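Local coordinates for fibronectin type III domain-containing protein (Simiduia agarivorans, PDB 6P2K), which probably hydrolyses the beta-1,4-glucan backbone of xyloglucan as a family 74 glycoside hydrolase, the present chain being its catalytic beta-propeller part, at residues D163-S168 against G182-V187; P209-I214 against L223-A228; P138-V143 against T153-S158; Q198-P203 against S248-Q253; N262-Y267 against A285-F290. All coordinates share one frame; numbering follows the deposited sequence.

Interaction 1: residues D163-S168 against G182-V187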
# COMPACT_ATOMS: atom_id res chain seq x y z
N ASP B 163 0.03 1.87 67.11
CA ASP B 163 0.71 1.12 66.07
C ASP B 163 2.19 0.95 66.41
O ASP B 163 2.88 1.93 66.71
CB ASP B 163 0.54 1.83 64.72
CG ASP B 163 1.12 1.04 63.56
OD1 ASP B 163 2.36 0.84 63.53
OD2 ASP B 163 0.34 0.62 62.69
N ARG B 164 2.67 -0.29 66.33
CA ARG B 164 3.98 -0.68 66.82
C ARG B 164 4.98 -0.95 65.70
O ARG B 164 6.09 -1.43 65.98
CB ARG B 164 3.86 -1.91 67.71
CG ARG B 164 3.57 -3.17 66.91
CD ARG B 164 2.79 -4.21 67.70
NE ARG B 164 2.17 -5.17 66.80
CZ ARG B 164 2.80 -6.21 66.25
NH1 ARG B 164 4.09 -6.41 66.51
NH2 ARG B 164 2.15 -7.03 65.44
N ASN B 165 4.63 -0.64 64.45
CA ASN B 165 5.49 -0.94 63.32
C ASN B 165 6.83 -0.22 63.45
O ASN B 165 6.88 1.00 63.59
CB ASN B 165 4.79 -0.51 62.02
CG ASN B 165 5.45 -1.09 60.78
OD1 ASN B 165 6.41 -1.86 60.87
ND2 ASN B 165 4.92 -0.73 59.62
N VAL B 166 7.92 -0.99 63.43
CA VAL B 166 9.27 -0.45 63.45
C VAL B 166 9.82 -0.47 62.03
O VAL B 166 9.72 -1.49 61.33
CB VAL B 166 10.19 -1.24 64.40
CG1 VAL B 166 11.61 -0.71 64.33
CG2 VAL B 166 9.66 -1.17 65.83
N TYR B 167 10.39 0.65 61.60
CA TYR B 167 10.87 0.79 60.23
C TYR B 167 12.37 0.61 60.09
O TYR B 167 12.82 -0.01 59.12
CB TYR B 167 10.45 2.15 59.67
CG TYR B 167 8.95 2.29 59.52
CD1 TYR B 167 8.27 1.60 58.52
CD2 TYR B 167 8.22 3.10 60.38
CE1 TYR B 167 6.90 1.72 58.39
CE2 TYR B 167 6.84 3.22 60.25
CZ TYR B 167 6.19 2.53 59.25
OH TYR B 167 4.82 2.65 59.11
N SER B 168 13.17 1.13 61.02
CA SER B 168 14.61 0.96 60.92
C SER B 168 15.24 0.90 62.30
O SER B 168 14.68 1.38 63.30
CB SER B 168 15.26 2.08 60.08
OG SER B 168 14.59 3.32 60.28
N GLY B 182 13.40 3.65 64.57
CA GLY B 182 12.38 4.53 64.06
C GLY B 182 11.07 3.80 63.87
O GLY B 182 11.01 2.80 63.16
N SER B 183 10.01 4.30 64.50
CA SER B 183 8.76 3.54 64.57
C SER B 183 7.58 4.49 64.44
O SER B 183 7.72 5.71 64.50
CB SER B 183 8.67 2.75 65.88
OG SER B 183 7.36 2.25 66.08
N ASN B 184 6.40 3.91 64.25
CA ASN B 184 5.18 4.68 64.42
C ASN B 184 4.98 5.10 65.87
O ASN B 184 4.18 5.99 66.15
CB ASN B 184 3.96 3.88 63.93
CG ASN B 184 3.90 3.79 62.41
OD1 ASN B 184 4.25 4.74 61.70
ND2 ASN B 184 3.45 2.65 61.91
N LYS B 185 5.68 4.46 66.81
CA LYS B 185 5.70 4.95 68.18
C LYS B 185 6.41 6.29 68.26
O LYS B 185 6.00 7.18 69.03
CB LYS B 185 6.41 3.93 69.09
CG LYS B 185 5.79 2.54 69.08
CD LYS B 185 4.33 2.60 69.46
CE LYS B 185 3.77 1.22 69.74
NZ LYS B 185 3.63 0.95 71.19
N GLY B 186 7.45 6.47 67.47
CA GLY B 186 8.35 7.60 67.54
C GLY B 186 9.78 7.10 67.45
O GLY B 186 10.03 5.91 67.26
N VAL B 187 10.72 8.02 67.59
CA VAL B 187 12.14 7.67 67.57
C VAL B 187 12.59 7.39 69.00
O VAL B 187 12.44 8.24 69.88
CB VAL B 187 12.98 8.79 66.93
CG1 VAL B 187 14.45 8.52 67.16
CG2 VAL B 187 12.68 8.87 65.45
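Asn-184 OD1 lies at the edge of the Tyr-167 ring, in its plane, and ring and amide planes stand 81° apart. The carboxylate of Asp-163 is turned almost as steeply against the same amide. Asn-184 CG, anti to the carbonyl carbon (chi1 -74°), starts the amide toward Asp-163: ND2 approaches Asp-163 OD1 from above the carboxylate plane at 2.7 Å, while the backbone N of Asn-165 reaches that oxygen from the opposite face and closes an Asx turn. A longer bond of 3.1 Å, bent to 136°, runs from Asn-184 ND2 to Tyr-167 OH. Asn-165 O also takes two donors, Asn-184 N nearly in line with the carbonyl and Ser-183 OG from above its plane. Ser-183 OG in turn accepts from Lys-185 N, an ST turn. Farther along, Tyr-167 and Ser-168 both face Gly-182 in a classic beta bulge, with Tyr-167 N 2.7 Å from Gly-182 O. The contact thus closes the open end of the hairpin of strands 166-171 and 179-183 in one propeller blade. Lys-212 NZ binds both Tyr-167 OH and Asn-184 OD1, so the buried amide is gripped at both its polar atoms and its rotation is probably fixed.

Interaction 2: residues P209-I214 against L223-A228; sequences PWNKGI and LYATYA
Asn-211 and Tyr-227 face each other as a non-hydrogen-bonded antiparallel pair, and Asn-211 CB lies over one face of the tyrosine ring, 4.2 Å from its centroid, in a CH-pi contact displaced toward the rim. Pro-209 O sits at the edge of the same ring, near its plane. Asn-211 CG is anti to the backbone N (chi1 170°), and the amide bonds Gly-213, two residues on in the same strand: OD1 accepts from Gly-213 N, an Asx turn, and ND2 donates to Gly-213 O from above the carbonyl plane, both at 2.9 Å. ND2 also comes within 3.2 Å of Ala-225 CB. An alanine in place of Asn-211 would probably leave Gly-213 N and O without these side-chain mates and set the bulge between Asn-211 and Ile-214 free to shift. Beyond that bulge Ile-214 CB packs on Leu-223 CD1 and its CG2 on Ala-225 CB.

Backbone bonds hold the frame, among them Ala-228 N to Trp-210 O at 2.6 Å and Lys-212 N to Thr-226 O at 2.8 Å. Lys-212 CB touches Thr-226 OG1, the two side chains crossing at about a right angle, and its CG and CE rest on Ala-228 CB. Farther out, Val-187 of the preceding blade covers Asn-211, Ile-214 and Tyr-227, while Thr-226 OG1 bonds Tyr-265 O of the following one. This inner hairpin of a propeller blade therefore combines regular strand pairing with a bulge in which a buried amide meets Gly-213 N and O.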
# COMPACT_ATOMS: atom_id res chain seq x y z
N PRO B 209 3.23 12.45 64.74
CA PRO B 209 4.03 11.71 65.72
C PRO B 209 4.80 10.54 65.13
O PRO B 209 5.82 10.14 65.70
CB PRO B 209 2.98 11.21 66.73
CG PRO B 209 1.65 11.80 66.28
CD PRO B 209 1.80 12.12 64.83
N TRP B 210 4.35 9.99 64.00
CA TRP B 210 4.90 8.74 63.50
C TRP B 210 6.15 8.98 62.68
O TRP B 210 6.14 9.76 61.72
CB TRP B 210 3.85 8.01 62.66
CG TRP B 210 2.68 7.54 63.45
CD1 TRP B 210 2.41 7.81 64.75
CD2 TRP B 210 1.61 6.70 62.98
NE1 TRP B 210 1.24 7.20 65.14
CE2 TRP B 210 0.73 6.51 64.07
CE3 TRP B 210 1.32 6.10 61.76
CZ2 TRP B 210 -0.43 5.75 63.96
CZ3 TRP B 210 0.17 5.33 61.65
CH2 TRP B 210 -0.69 5.16 62.75
N ASN B 211 7.24 8.30 63.04
CA ASN B 211 8.46 8.32 62.25
C ASN B 211 8.42 7.21 61.22
O ASN B 211 8.04 6.07 61.52
CB ASN B 211 9.69 8.16 63.14
CG ASN B 211 10.95 7.94 62.33
OD1 ASN B 211 11.45 6.82 62.23
ND2 ASN B 211 11.46 9.00 61.73
N LYS B 212 8.82 7.54 59.99
CA LYS B 212 8.83 6.60 58.88
C LYS B 212 10.26 6.23 58.48
O LYS B 212 10.59 6.15 57.30
CB LYS B 212 8.07 7.16 57.68
CG LYS B 212 6.61 7.45 57.97
CD LYS B 212 5.88 6.19 58.42
CE LYS B 212 4.40 6.45 58.67
NZ LYS B 212 3.64 5.19 58.90
N GLY B 213 11.11 6.00 59.46
CA GLY B 213 12.48 5.62 59.21
C GLY B 213 13.46 6.67 59.69
O GLY B 213 13.16 7.87 59.70
N ILE B 214 14.64 6.22 60.10
CA ILE B 214 15.69 7.10 60.57
C ILE B 214 17.00 6.73 59.89
O ILE B 214 17.17 5.63 59.37
CB ILE B 214 15.88 7.04 62.10
CG1 ILE B 214 16.22 5.62 62.52
CG2 ILE B 214 14.65 7.55 62.81
CD1 ILE B 214 16.19 5.41 63.99
N LEU B 223 21.34 12.87 63.10
CA LEU B 223 20.23 11.95 62.87
C LEU B 223 19.25 12.59 61.89
O LEU B 223 18.87 13.76 62.05
CB LEU B 223 19.53 11.62 64.19
CG LEU B 223 18.32 10.67 64.17
CD1 LEU B 223 18.76 9.23 64.00
CD2 LEU B 223 17.49 10.84 65.45
N TYR B 224 18.83 11.82 60.88
CA TYR B 224 17.85 12.25 59.90
C TYR B 224 16.60 11.38 60.01
O TYR B 224 16.69 10.18 60.30
CB TYR B 224 18.41 12.19 58.48
CG TYR B 224 19.69 12.96 58.28
CD1 TYR B 224 19.67 14.29 57.90
CD2 TYR B 224 20.92 12.35 58.47
CE1 TYR B 224 20.84 15.00 57.71
CE2 TYR B 224 22.10 13.05 58.28
CZ TYR B 224 22.05 14.38 57.91
OH TYR B 224 23.22 15.08 57.73
N ALA B 225 15.45 11.98 59.75
CA ALA B 225 14.19 11.26 59.93
C ALA B 225 13.10 11.89 59.08
O ALA B 225 13.18 13.06 58.70
CB ALA B 225 13.78 11.23 61.40
N THR B 226 12.09 11.08 58.78
CA THR B 226 10.84 11.55 58.20
C THR B 226 9.71 11.27 59.17
O THR B 226 9.68 10.21 59.81
CB THR B 226 10.54 10.89 56.85
OG1 THR B 226 9.96 9.60 57.07
CG2 THR B 226 11.81 10.74 56.02
N TYR B 227 8.79 12.22 59.30
CA TYR B 227 7.69 12.13 60.25
C TYR B 227 6.37 12.31 59.52
O TYR B 227 6.27 13.14 58.61
CB TYR B 227 7.83 13.17 61.37
CG TYR B 227 8.73 12.73 62.50
CD1 TYR B 227 10.10 12.94 62.45
CD2 TYR B 227 8.20 12.12 63.63
CE1 TYR B 227 10.93 12.54 63.49
CE2 TYR B 227 9.02 11.72 64.68
CZ TYR B 227 10.37 11.93 64.60
OH TYR B 227 11.18 11.54 65.64
N ALA B 228 5.37 11.54 59.93
CA ALA B 228 4.09 11.50 59.24
C ALA B 228 2.95 11.67 60.23
O ALA B 228 3.09 11.36 61.41
CB ALA B 228 3.92 10.18 58.49

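Interaction 3: residues P138-V143 against T153-S158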
# COMPACT_ATOMS: atom_id res chain seq x y z
N PRO B 138 2.04 -3.25 71.81
CA PRO B 138 3.20 -2.67 72.50
C PRO B 138 4.42 -2.64 71.59
O PRO B 138 4.70 -3.59 70.86
CB PRO B 138 3.43 -3.61 73.69
CG PRO B 138 2.19 -4.48 73.76
CD PRO B 138 1.67 -4.56 72.37
N GLY B 139 5.14 -1.52 71.63
CA GLY B 139 6.39 -1.41 70.91
C GLY B 139 7.41 -2.35 71.52
O GLY B 139 7.73 -2.24 72.72
N GLN B 140 7.93 -3.28 70.73
CA GLN B 140 8.84 -4.29 71.24
C GLN B 140 9.93 -4.57 70.22
O GLN B 140 9.82 -4.22 69.05
CB GLN B 140 8.10 -5.58 71.61
CG GLN B 140 7.36 -5.50 72.93
CD GLN B 140 6.75 -6.81 73.33
OE1 GLN B 140 6.23 -7.55 72.50
NE2 GLN B 140 6.81 -7.12 74.62
N VAL B 141 10.99 -5.21 70.70
CA VAL B 141 12.19 -5.47 69.92
C VAL B 141 12.85 -6.74 70.44
O VAL B 141 13.00 -6.91 71.65
CB VAL B 141 13.17 -4.28 69.98
CG1 VAL B 141 14.60 -4.74 69.78
CG2 VAL B 141 12.81 -3.22 68.94
N PHE B 142 13.22 -7.64 69.53
CA PHE B 142 13.93 -8.86 69.91
C PHE B 142 15.43 -8.62 69.80
O PHE B 142 15.92 -8.16 68.77
CB PHE B 142 13.51 -10.03 69.02
CG PHE B 142 12.05 -10.38 69.13
CD1 PHE B 142 11.61 -11.26 70.09
CD2 PHE B 142 11.12 -9.81 68.26
CE1 PHE B 142 10.27 -11.58 70.20
CE2 PHE B 142 9.78 -10.13 68.36
CZ PHE B 142 9.36 -11.02 69.33
N VAL B 143 16.15 -8.94 70.87
CA VAL B 143 17.59 -8.72 70.95
C VAL B 143 18.26 -10.04 71.32
O VAL B 143 17.71 -10.83 72.08
CB VAL B 143 17.93 -7.61 71.97
CG1 VAL B 143 17.37 -7.95 73.34
CG2 VAL B 143 19.44 -7.38 72.03
N THR B 153 12.62 -10.46 74.63
CA THR B 153 11.68 -9.44 74.16
C THR B 153 11.85 -8.19 75.02
O THR B 153 11.53 -8.20 76.21
CB THR B 153 10.25 -9.96 74.23
OG1 THR B 153 10.19 -11.26 73.62
CG2 THR B 153 9.32 -9.03 73.49
N VAL B 154 12.36 -7.13 74.41
CA VAL B 154 12.52 -5.84 75.06
C VAL B 154 11.36 -4.95 74.64
O VAL B 154 11.12 -4.75 73.45
CB VAL B 154 13.87 -5.18 74.71
CG1 VAL B 154 13.93 -3.77 75.28
CG2 VAL B 154 15.01 -6.02 75.24
N THR B 155 10.63 -4.43 75.62
CA THR B 155 9.52 -3.52 75.38
C THR B 155 10.02 -2.09 75.53
O THR B 155 10.75 -1.77 76.48
CB THR B 155 8.38 -3.78 76.37
OG1 THR B 155 7.88 -5.11 76.19
CG2 THR B 155 7.24 -2.78 76.15
N PHE B 156 9.64 -1.22 74.58
CA PHE B 156 9.95 0.20 74.69
C PHE B 156 8.71 1.09 74.68
O PHE B 156 8.85 2.31 74.79
CB PHE B 156 10.92 0.63 73.57
CG PHE B 156 10.42 0.39 72.18
CD1 PHE B 156 9.66 1.34 71.51
CD2 PHE B 156 10.75 -0.79 71.51
CE1 PHE B 156 9.21 1.11 70.22
CE2 PHE B 156 10.30 -1.01 70.22
CZ PHE B 156 9.54 -0.06 69.58
N ASP B 157 7.52 0.52 74.56
CA ASP B 157 6.28 1.27 74.71
C ASP B 157 5.19 0.32 75.18
O ASP B 157 5.01 -0.75 74.59
CB ASP B 157 5.87 1.97 73.41
CG ASP B 157 4.57 2.74 73.54
OD1 ASP B 157 3.50 2.14 73.32
OD2 ASP B 157 4.62 3.94 73.87
N SER B 158 4.47 0.71 76.23
CA SER B 158 3.51 -0.17 76.89
C SER B 158 2.12 -0.10 76.28
O SER B 158 1.30 -0.99 76.56
CB SER B 158 3.42 0.17 78.38
OG SER B 158 4.68 0.56 78.89
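Hydrogen bonds between Val-141 and Val-154 run both ways, each 2.8 Å from N to O, and form the regular core of the pairing. Gly-139 O accepts from Phe-156 N at 2.9 Å and, weakly, from Asp-157 N as the chain turns a corner at Phe-156. The one side-chain bond across the contact joins Gln-140 NE2 to Thr-155 OG1 at 2.8 Å; it is nearly straight (168°) and lies in the plane of the glutamine amide. The extended glutamine also lays its CD and NE2 against Thr-153 CG2.

Strands 139-144 and 152-155 are the outer two of a four-stranded antiparallel blade, the meander of a beta-propeller, with 152-155 outermost.

Apolar contacts gather on the side of Val-141 and Val-154. CG of Phe-156, between its backbone N and carbonyl carbon (chi1 58°), starts the ring back toward Gly-139, whose CA lies over one face, 3.9 Å from the centroid, in a CH-pi contact. Lacking a CB, the glycine avoids a clash with Phe-156 CE1. Val-141 CG2 meets Phe-156 CE2 at 3.6 Å, crossing at about a right angle, and Val-143 CG1 touches Val-154 CG2. Leu-181 of the next blade packs against both Val-141 and Phe-156, while Asp-157 forms a salt bridge with Lys-185.

Interaction 4: residues Q198-P203 against S248-Q253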
# COMPACT_ATOMS: atom_id res chain seq x y z
N GLN B 198 13.76 4.87 75.57
CA GLN B 198 12.82 5.92 75.92
C GLN B 198 12.70 6.87 74.74
O GLN B 198 13.64 7.03 73.96
CB GLN B 198 13.21 6.70 77.20
CG GLN B 198 14.60 7.31 77.21
CD GLN B 198 15.67 6.29 77.42
OE1 GLN B 198 15.70 5.61 78.45
NE2 GLN B 198 16.52 6.13 76.43
N ARG B 199 11.54 7.50 74.63
CA ARG B 199 11.17 8.19 73.41
C ARG B 199 11.93 9.50 73.25
O ARG B 199 12.10 10.27 74.20
CB ARG B 199 9.67 8.46 73.39
CG ARG B 199 9.13 8.79 72.03
CD ARG B 199 7.62 8.75 72.04
NE ARG B 199 7.06 9.47 70.90
CZ ARG B 199 5.87 10.05 70.90
NH1 ARG B 199 5.09 9.99 71.98
NH2 ARG B 199 5.44 10.68 69.82
N ILE B 200 12.39 9.75 72.02
CA ILE B 200 12.86 11.07 71.61
C ILE B 200 11.66 11.84 71.09
O ILE B 200 10.87 11.32 70.30
CB ILE B 200 13.96 10.95 70.54
CG1 ILE B 200 15.33 10.79 71.20
CG2 ILE B 200 13.94 12.15 69.60
CD1 ILE B 200 16.42 10.41 70.23
N ALA B 201 11.51 13.08 71.54
CA ALA B 201 10.44 13.93 71.03
C ALA B 201 10.70 14.26 69.57
O ALA B 201 11.80 14.68 69.20
CB ALA B 201 10.34 15.21 71.86
N GLY B 202 9.68 14.05 68.73
CA GLY B 202 9.79 14.41 67.35
C GLY B 202 9.74 15.91 67.15
O GLY B 202 9.63 16.68 68.11
N PRO B 203 9.81 16.34 65.89
CA PRO B 203 9.82 17.78 65.60
C PRO B 203 8.49 18.45 65.90
O PRO B 203 8.48 19.66 66.17
CB PRO B 203 10.15 17.85 64.10
CG PRO B 203 10.46 16.42 63.68
CD PRO B 203 9.76 15.54 64.65
N SER B 248 23.66 15.32 69.96
CA SER B 248 24.02 16.00 71.21
C SER B 248 22.82 16.77 71.84
O SER B 248 22.58 16.59 72.98
CB SER B 248 25.31 16.84 71.05
OG SER B 248 25.22 17.89 70.10
N ASN B 249 22.05 17.54 71.09
CA ASN B 249 20.86 18.26 71.46
C ASN B 249 19.75 17.85 70.52
O ASN B 249 19.91 17.93 69.29
CB ASN B 249 21.05 19.78 71.39
CG ASN B 249 22.44 20.24 71.79
OD1 ASN B 249 23.43 19.79 71.23
ND2 ASN B 249 22.51 21.20 72.70
N ILE B 250 18.61 17.43 71.06
CA ILE B 250 17.45 17.24 70.21
C ILE B 250 16.96 18.62 69.78
O ILE B 250 16.57 19.44 70.61
CB ILE B 250 16.36 16.41 70.91
CG1 ILE B 250 16.48 14.93 70.52
CG2 ILE B 250 14.97 16.88 70.49
CD1 ILE B 250 17.89 14.36 70.63
N ASN B 251 17.04 18.89 68.48
CA ASN B 251 16.80 20.21 67.92
C ASN B 251 16.50 20.06 66.44
O ASN B 251 17.36 20.33 65.60
CB ASN B 251 18.01 21.12 68.16
CG ASN B 251 17.72 22.57 67.87
OD1 ASN B 251 16.59 23.03 68.02
ND2 ASN B 251 18.74 23.31 67.44
N TRP B 252 15.30 19.60 66.12
CA TRP B 252 14.97 19.22 64.75
C TRP B 252 14.86 20.44 63.85
O TRP B 252 14.19 21.42 64.18
CB TRP B 252 13.66 18.44 64.71
CG TRP B 252 13.70 17.08 65.34
CD1 TRP B 252 13.22 16.73 66.57
CD2 TRP B 252 14.23 15.88 64.76
NE1 TRP B 252 13.42 15.39 66.79
CE2 TRP B 252 14.04 14.84 65.70
CE3 TRP B 252 14.85 15.59 63.54
CZ2 TRP B 252 14.45 13.53 65.45
CZ3 TRP B 252 15.25 14.29 63.30
CH2 TRP B 252 15.05 13.28 64.25
N GLN B 253 15.50 20.34 62.70
CA GLN B 253 15.40 21.32 61.63
C GLN B 253 14.75 20.64 60.45
O GLN B 253 15.23 19.58 60.02
CB GLN B 253 16.80 21.79 61.24
CG GLN B 253 17.65 22.11 62.44
CD GLN B 253 17.21 23.38 63.16
OE1 GLN B 253 16.45 23.31 64.14
NE2 GLN B 253 17.71 24.55 62.72
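A surface contact between neighbouring propeller blades brings Ile-200, Ala-201 and Pro-203 against Ile-250 and Trp-252. Segment 198-203 contains the outermost strand of one four-stranded sheet and the start of the link to the next, while 248-253 is the loop that leads into the outermost strand, 253-254, of that next sheet. Trp-252 does most of the touching. Its CG, anti to the carbonyl carbon (chi1 -68°), starts the side chain toward 198-203, which the indole meets with a face and an edge.

Pro-203 lies over the face: its CG is 3.9 Å from the centroid of the five-membered ring in a CH-pi contact, offset toward the rim, and its CB touches Trp-252 CB at 3.6 Å. At the edge, Trp-252 NE1 donates to Ala-201 O over 3.0 Å, using a lone pair in the carbonyl plane, with the oxygen only 12° out of the indole plane. Ile-200 CG2 also approaches this edge and packs on Ile-250 CG1 at 3.9 Å, the two isoleucines crossing at a slant.

Leu-223, Ala-225, Tyr-243 and Thr-245, from the two middle strands of its own sheet, also touch Trp-252, and Tyr-227 packs on Pro-203. The indole thus joins the two blades by apolar cover and a single polar bond, which satisfies its N-H and would probably fix how the ring is turned against the proline.

Interaction 5: residues N262-Y267 against A285-F290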
# COMPACT_ATOMS: atom_id res chain seq x y z
N ASN B 262 4.53 17.26 49.31
CA ASN B 262 3.45 16.30 49.48
C ASN B 262 3.84 14.91 48.96
O ASN B 262 3.18 14.33 48.09
CB ASN B 262 2.18 16.81 48.79
CG ASN B 262 0.93 16.05 49.22
OD1 ASN B 262 0.79 15.68 50.39
ND2 ASN B 262 0.03 15.81 48.28
N ARG B 263 4.93 14.37 49.51
CA ARG B 263 5.41 13.05 49.14
C ARG B 263 5.66 12.21 50.39
O ARG B 263 5.99 12.74 51.46
CB ARG B 263 6.70 13.14 48.31
CG ARG B 263 6.59 14.00 47.06
CD ARG B 263 5.51 13.47 46.13
NE ARG B 263 5.80 13.79 44.73
CZ ARG B 263 5.19 13.22 43.69
NH1 ARG B 263 4.24 12.31 43.89
NH2 ARG B 263 5.53 13.57 42.46
N ARG B 264 5.50 10.90 50.24
CA ARG B 264 5.60 9.96 51.36
C ARG B 264 7.05 9.51 51.56
O ARG B 264 7.38 8.32 51.50
CB ARG B 264 4.69 8.77 51.13
CG ARG B 264 3.22 9.12 50.92
CD ARG B 264 2.55 8.02 50.11
NE ARG B 264 1.10 7.99 50.30
CZ ARG B 264 0.23 8.23 49.32
NH1 ARG B 264 0.66 8.53 48.11
NH2 ARG B 264 -1.07 8.17 49.56
N TYR B 265 7.92 10.48 51.81
CA TYR B 265 9.34 10.19 52.00
C TYR B 265 9.55 9.28 53.20
O TYR B 265 8.94 9.46 54.25
CB TYR B 265 10.12 11.49 52.20
CG TYR B 265 10.07 12.43 51.01
CD1 TYR B 265 10.66 12.07 49.80
CD2 TYR B 265 9.45 13.66 51.10
CE1 TYR B 265 10.62 12.92 48.71
CE2 TYR B 265 9.41 14.52 50.01
CZ TYR B 265 10.00 14.15 48.82
OH TYR B 265 9.96 14.99 47.73
N TRP B 266 10.41 8.28 53.03
CA TRP B 266 10.63 7.31 54.10
C TRP B 266 11.99 6.65 53.91
O TRP B 266 12.63 6.77 52.87
CB TRP B 266 9.48 6.28 54.14
CG TRP B 266 9.51 5.17 53.10
CD1 TRP B 266 10.26 5.12 51.95
CD2 TRP B 266 8.73 3.97 53.12
NE1 TRP B 266 10.00 3.95 51.28
CE2 TRP B 266 9.07 3.23 51.97
CE3 TRP B 266 7.79 3.45 54.01
CZ2 TRP B 266 8.49 2.00 51.69
CZ3 TRP B 266 7.22 2.22 53.73
CH2 TRP B 266 7.57 1.51 52.57
N TYR B 267 12.40 5.93 54.95
CA TYR B 267 13.64 5.15 54.95
C TYR B 267 14.87 5.95 54.51
O TYR B 267 15.57 5.55 53.58
CB TYR B 267 13.49 3.92 54.08
CG TYR B 267 12.69 2.79 54.69
CD1 TYR B 267 11.30 2.86 54.75
CD2 TYR B 267 13.31 1.66 55.18
CE1 TYR B 267 10.56 1.83 55.30
CE2 TYR B 267 12.58 0.62 55.73
CZ TYR B 267 11.20 0.71 55.78
OH TYR B 267 10.47 -0.32 56.32
N ALA B 285 10.60 6.92 48.48
CA ALA B 285 9.28 7.04 49.08
C ALA B 285 8.46 5.79 48.80
O ALA B 285 8.79 5.00 47.91
CB ALA B 285 8.52 8.27 48.56
N VAL B 286 7.39 5.63 49.56
CA VAL B 286 6.40 4.60 49.29
C VAL B 286 5.32 5.20 48.40
O VAL B 286 4.88 6.34 48.61
CB VAL B 286 5.81 4.03 50.59
CG1 VAL B 286 5.30 5.14 51.51
CG2 VAL B 286 4.71 3.01 50.29
N LYS B 287 4.93 4.45 47.36
CA LYS B 287 3.88 4.79 46.40
C LYS B 287 4.29 5.88 45.41
O LYS B 287 4.18 5.68 44.19
CB LYS B 287 2.59 5.21 47.12
CG LYS B 287 1.81 4.05 47.71
CD LYS B 287 0.31 4.28 47.61
CE LYS B 287 -0.45 3.46 48.64
NZ LYS B 287 -1.36 2.45 48.02
N ASP B 288 4.77 7.03 45.89
CA ASP B 288 4.98 8.19 45.03
C ASP B 288 6.06 7.93 43.99
O ASP B 288 7.10 7.33 44.29
CB ASP B 288 5.34 9.41 45.87
CG ASP B 288 4.18 9.90 46.72
OD1 ASP B 288 3.07 10.06 46.17
OD2 ASP B 288 4.38 10.12 47.93
N ARG B 289 5.83 8.42 42.77
CA ARG B 289 6.75 8.27 41.64
C ARG B 289 7.44 9.61 41.37
O ARG B 289 6.83 10.52 40.81
CB ARG B 289 6.00 7.79 40.40
CG ARG B 289 5.40 6.41 40.52
CD ARG B 289 4.92 5.89 39.16
NE ARG B 289 4.52 4.49 39.24
CZ ARG B 289 5.36 3.46 39.19
NH1 ARG B 289 6.66 3.66 39.03
NH2 ARG B 289 4.89 2.22 39.28
N PHE B 290 8.71 9.71 41.76
CA PHE B 290 9.50 10.89 41.45
C PHE B 290 10.96 10.57 41.19
O PHE B 290 11.77 11.49 41.05
CB PHE B 290 9.40 11.93 42.58
CG PHE B 290 9.75 11.39 43.93
CD1 PHE B 290 11.08 11.24 44.32
CD2 PHE B 290 8.76 11.03 44.82
CE1 PHE B 290 11.39 10.74 45.57
CE2 PHE B 290 9.07 10.54 46.07
CZ PHE B 290 10.39 10.39 46.44
O HOH W 1 1.62 11.81 47.67
O HOH W 2 3.25 9.42 42.20
O HOH W 3 0.78 9.05 44.91
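In one blade of the propeller, Asp-288 of the turn after the second strand, 278-285, meets Arg-263 and Arg-264, which lead into the innermost strand, 265-270; Val-286 of the same turn lies near the zinc ligand Gln-16. Asp-288 OD2 accepts from Arg-264 N at 2.7 Å, nearly in line with the C-O bond, while OD1 forms long, weak salt bridges to Arg-263 NH1 (3.4 Å) and Arg-264 NH1 (3.5 Å). One water donates to OD1 and to Asn-262 O; another donates to OD1 and weakly accepts from Arg-264 NH1. Both guanidinium groups have further partners, Glu-260 for Arg-263 and Leu-234 O for Arg-264, which is also the centre of an inverse gamma turn.

Beside this network, Trp-266 CG, between its backbone N and carbonyl carbon (chi1 78°), starts the indole on the Val-286 side. Val-286 CB lies over one indole face, 3.5 Å from the centroid of the six-membered ring, and Tyr-267 CD1 over the opposite face. An alanine at Trp-266 would probably open a gap between Val-286 and Tyr-267 and leave Val-286 CB without its aromatic cover. The edge of Tyr-265 points toward the face of Phe-290 in an offset edge-to-face pair, planes at 60° and centroids 5.3 Å apart.

The carboxylate thus holds the backbone by a short bond, whereas its charge is shared loosely between two arginines and water, which would probably stabilise its ionised form.

Overall arrangement
The five contacts run through successive blades of one propeller. Interactions 1 and 2 are buried and close the inner hairpins of adjoining blades; they meet through Lys-212, and their chemistry is backbone pairing with bulges and amide side chains. Interaction 3, partly buried, pairs outer strands of the preceding blade and reaches interaction 1 by the salt bridge of Asp-157 with Lys-185. Interaction 4 alone is a surface contact, spanning the outer margins of two blades with mainly apolar cover, and its Trp-252 rests on strand 222-228 of interaction 2. Its 198-203 shares a blade with 182-187 through the Val-187 to Ile-200 backbone bond. Interaction 5, partly buried, borders interaction 2 and brings charges and water beside aromatic packing.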